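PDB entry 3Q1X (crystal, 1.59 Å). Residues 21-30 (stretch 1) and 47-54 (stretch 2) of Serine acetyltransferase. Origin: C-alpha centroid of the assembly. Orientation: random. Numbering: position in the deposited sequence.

Stretch 1 21-30: DAFHSKRDYP
Stretch 2, residues 47-54: PDFFMKHQ

Two largely irregular segments of one chain meet through a small polar and aromatic contact, in which two aspartates, one from each stretch, accept hydrogen bonds and the Phe49 ring packs against Ser25 and Tyr29. About 465 Å² is buried, both sides summed.

Stretch 1 opens with a 3-10 segment, residues 21-23, closed by His24 N to Asp21 O at 2.8 Å. It then extends: phi/psi is -125/160 at His24 and -156/145 at Ser25. Lys26 breaks the run at -92/-4, and extended values return from Arg27. Stretch 2 starts as a weakly bonded helical turn: Met51 N and Phe50 N hydrogen-bond to Pro47 O, at 2.8 and 3.2 Å. Phi/psi is -60/-23 at Asp48, -104/-11 at Phe49, -133/0 at Phe50, -126/152 at Met51 and -63/129 at Lys52. A 3-10 segment starts at His53. Residues 25 to 29 and 48 to 52 run in roughly the same sense. Ser25 CA lies 5.5 Å from Asp48 CA, and Tyr29 CA 6.1 Å from Phe49 CA.

Asp48 (chi1 -80°, chi2 -11°) points toward stretch 1. Carboxylate oxygens are strong acceptors, and Asp48 OD2 serves a side-chain donor, His24 ND1 at 2.7 Å, and a backbone donor, Ser25 N at 3.1 Å. The imidazole (chi1 -75°, chi2 -57°) meets it edge-on. A water accepts from Asp48 N and donates to Phe23 O.

Phe49 has chi1 -56°, chi2 -83°. Phe23 O lies at its ring edge, 3.3 Å from Phe49 CE2. Ser25 CB is 3.7 Å from Phe49 CE1. Tyr29 (chi1 -64°, chi2 -88°) points toward stretch 2. These rings meet obliquely, planes at 36°, Tyr29 CE2 3.6 Å from Phe49 CD1. Tyr29 OH and Ser25 OG (chi1 t) share a 2.8 Å hydrogen bond.

Asp28 (chi1 -78°, chi2 -2°) takes a backbone donor: Asp28 OD1 accepts from His53 N at 3.1 Å, nearly straight at 170°.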

# COMPACT_ATOMS: atom_id res chain seq x y z
N ASP A 21 7.34 -19.32 26.34
CA ASP A 21 7.66 -20.13 25.15
C ASP A 21 7.00 -19.64 23.86
O ASP A 21 7.56 -19.82 22.77
CB ASP A 21 7.34 -21.60 25.41
CG ASP A 21 7.61 -21.99 26.85
OD1 ASP A 21 8.76 -22.36 27.16
OD2 ASP A 21 6.67 -21.86 27.67
N ALA A 22 5.83 -19.03 23.99
CA ALA A 22 5.09 -18.46 22.86
C ALA A 22 5.88 -17.38 22.11
O ALA A 22 5.60 -17.10 20.93
CB ALA A 22 3.75 -17.91 23.32
N PHE A 23 6.87 -16.79 22.78
CA PHE A 23 7.71 -15.76 22.20
C PHE A 23 9.03 -16.35 21.69
O PHE A 23 9.95 -15.63 21.32
CB PHE A 23 7.97 -14.64 23.22
CG PHE A 23 6.71 -13.96 23.70
CD1 PHE A 23 6.14 -12.92 22.96
CD2 PHE A 23 6.10 -14.37 24.88
CE1 PHE A 23 4.98 -12.29 23.40
CE2 PHE A 23 4.93 -13.74 25.32
CZ PHE A 23 4.37 -12.70 24.58
N HIS A 24 9.09 -17.68 21.68
CA HIS A 24 10.28 -18.39 21.24
C HIS A 24 9.97 -19.38 20.11
O HIS A 24 8.82 -19.79 19.93
CB HIS A 24 10.93 -19.14 22.41
CG HIS A 24 11.68 -18.26 23.37
ND1 HIS A 24 12.71 -17.43 22.98
CD2 HIS A 24 11.56 -18.11 24.71
CE1 HIS A 24 13.18 -16.80 24.04
NE2 HIS A 24 12.50 -17.19 25.10
N SER A 25 11.00 -19.76 19.37
CA SER A 25 10.91 -20.81 18.37
C SER A 25 12.28 -21.44 18.10
O SER A 25 13.30 -20.75 18.12
CB SER A 25 10.35 -20.26 17.06
OG SER A 25 10.07 -21.31 16.16
N LYS A 26 12.28 -22.75 17.84
CA LYS A 26 13.48 -23.47 17.39
C LYS A 26 13.56 -23.52 15.86
O LYS A 26 14.53 -24.05 15.30
CB LYS A 26 13.48 -24.91 17.93
CG LYS A 26 13.44 -25.04 19.44
CD LYS A 26 13.26 -26.50 19.83
CE LYS A 26 13.18 -26.69 21.33
NZ LYS A 26 13.41 -28.12 21.69
N ARG A 27 12.53 -23.01 15.20
CA ARG A 27 12.46 -23.06 13.74
C ARG A 27 13.39 -22.04 13.12
O ARG A 27 13.62 -20.97 13.68
CB ARG A 27 11.03 -22.80 13.27
CG ARG A 27 10.06 -23.90 13.66
CD ARG A 27 8.63 -23.56 13.27
NE ARG A 27 7.73 -24.67 13.56
CZ ARG A 27 7.64 -25.80 12.84
NH1 ARG A 27 8.42 -25.98 11.78
NH2 ARG A 27 6.78 -26.74 13.20
N ASP A 28 13.94 -22.38 11.96
CA ASP A 28 14.69 -21.43 11.16
C ASP A 28 13.81 -20.97 10.00
O ASP A 28 13.59 -21.69 9.02
CB ASP A 28 16.02 -22.02 10.68
CG ASP A 28 17.09 -22.02 11.78
OD1 ASP A 28 16.84 -21.54 12.91
OD2 ASP A 28 18.20 -22.52 11.50
N TYR A 29 13.30 -19.76 10.15
CA TYR A 29 12.32 -19.19 9.24
C TYR A 29 12.96 -18.66 7.96
O TYR A 29 14.16 -18.31 7.97
CB TYR A 29 11.53 -18.10 9.96
CG TYR A 29 10.70 -18.62 11.12
CD1 TYR A 29 9.41 -19.09 10.91
CD2 TYR A 29 11.22 -18.64 12.42
CE1 TYR A 29 8.65 -19.57 11.96
CE2 TYR A 29 10.46 -19.12 13.48
CZ TYR A 29 9.17 -19.58 13.25
OH TYR A 29 8.41 -20.06 14.29
N PRO A 30 12.19 -18.60 6.85
CA PRO A 30 12.70 -18.07 5.58
C PRO A 30 13.22 -16.65 5.73
O PRO A 30 12.56 -15.81 6.36
CB PRO A 30 11.46 -18.09 4.67
CG PRO A 30 10.58 -19.14 5.26
CD PRO A 30 10.78 -19.01 6.74
N PRO A 47 14.60 -12.32 17.92
CA PRO A 47 15.65 -12.99 17.16
C PRO A 47 15.32 -14.42 16.69
O PRO A 47 15.82 -14.83 15.65
CB PRO A 47 16.83 -13.02 18.13
CG PRO A 47 16.24 -12.79 19.48
CD PRO A 47 15.08 -11.89 19.25
N ASP A 48 14.51 -15.15 17.45
CA ASP A 48 14.14 -16.53 17.09
C ASP A 48 13.44 -16.63 15.75
O ASP A 48 13.42 -17.68 15.11
CB ASP A 48 13.22 -17.15 18.15
CG ASP A 48 13.97 -17.64 19.37
OD1 ASP A 48 15.21 -17.71 19.34
OD2 ASP A 48 13.29 -17.97 20.35
N PHE A 49 12.84 -15.52 15.33
CA PHE A 49 11.98 -15.52 14.16
C PHE A 49 12.66 -14.91 12.96
O PHE A 49 12.16 -15.04 11.84
CB PHE A 49 10.67 -14.81 14.49
CG PHE A 49 9.96 -15.39 15.68
CD1 PHE A 49 9.15 -16.51 15.53
CD2 PHE A 49 10.14 -14.84 16.95
CE1 PHE A 49 8.51 -17.06 16.63
CE2 PHE A 49 9.50 -15.40 18.05
CZ PHE A 49 8.68 -16.50 17.89
N PHE A 50 13.80 -14.27 13.18
CA PHE A 50 14.49 -13.55 12.12
C PHE A 50 15.99 -13.84 12.04
O PHE A 50 16.67 -13.30 11.17
CB PHE A 50 14.20 -12.05 12.23
CG PHE A 50 12.74 -11.74 12.13
CD1 PHE A 50 12.10 -11.82 10.89
CD2 PHE A 50 12.00 -11.43 13.26
CE1 PHE A 50 10.74 -11.55 10.78
CE2 PHE A 50 10.64 -11.16 13.16
CZ PHE A 50 10.01 -11.22 11.91
N MET A 51 16.47 -14.70 12.94
CA MET A 51 17.86 -15.21 12.88
C MET A 51 17.91 -16.74 12.90
O MET A 51 17.04 -17.40 13.48
CB MET A 51 18.70 -14.69 14.07
CG MET A 51 18.49 -13.24 14.49
SD MET A 51 19.74 -12.70 15.69
CE MET A 51 21.14 -12.54 14.59
N LYS A 52 18.96 -17.30 12.29
CA LYS A 52 19.29 -18.72 12.46
C LYS A 52 19.63 -18.97 13.93
O LYS A 52 20.45 -18.24 14.51
CB LYS A 52 20.45 -19.11 11.56
N HIS A 53 19.00 -19.98 14.52
CA HIS A 53 19.15 -20.30 15.95
C HIS A 53 20.60 -20.41 16.42
O HIS A 53 20.94 -20.01 17.54
CB HIS A 53 18.40 -21.59 16.29
N GLN A 54 21.47 -20.93 15.55
CA GLN A 54 22.89 -21.07 15.85
C GLN A 54 23.62 -19.73 16.05
O GLN A 54 24.81 -19.71 16.37
CB GLN A 54 23.58 -21.92 14.78
CG GLN A 54 23.90 -23.37 15.20
CD GLN A 54 22.73 -24.09 15.88
OE1 GLN A 54 21.73 -24.42 15.24
NE2 GLN A 54 22.88 -24.35 17.18
O HOH W 1 12.59 -14.41 19.81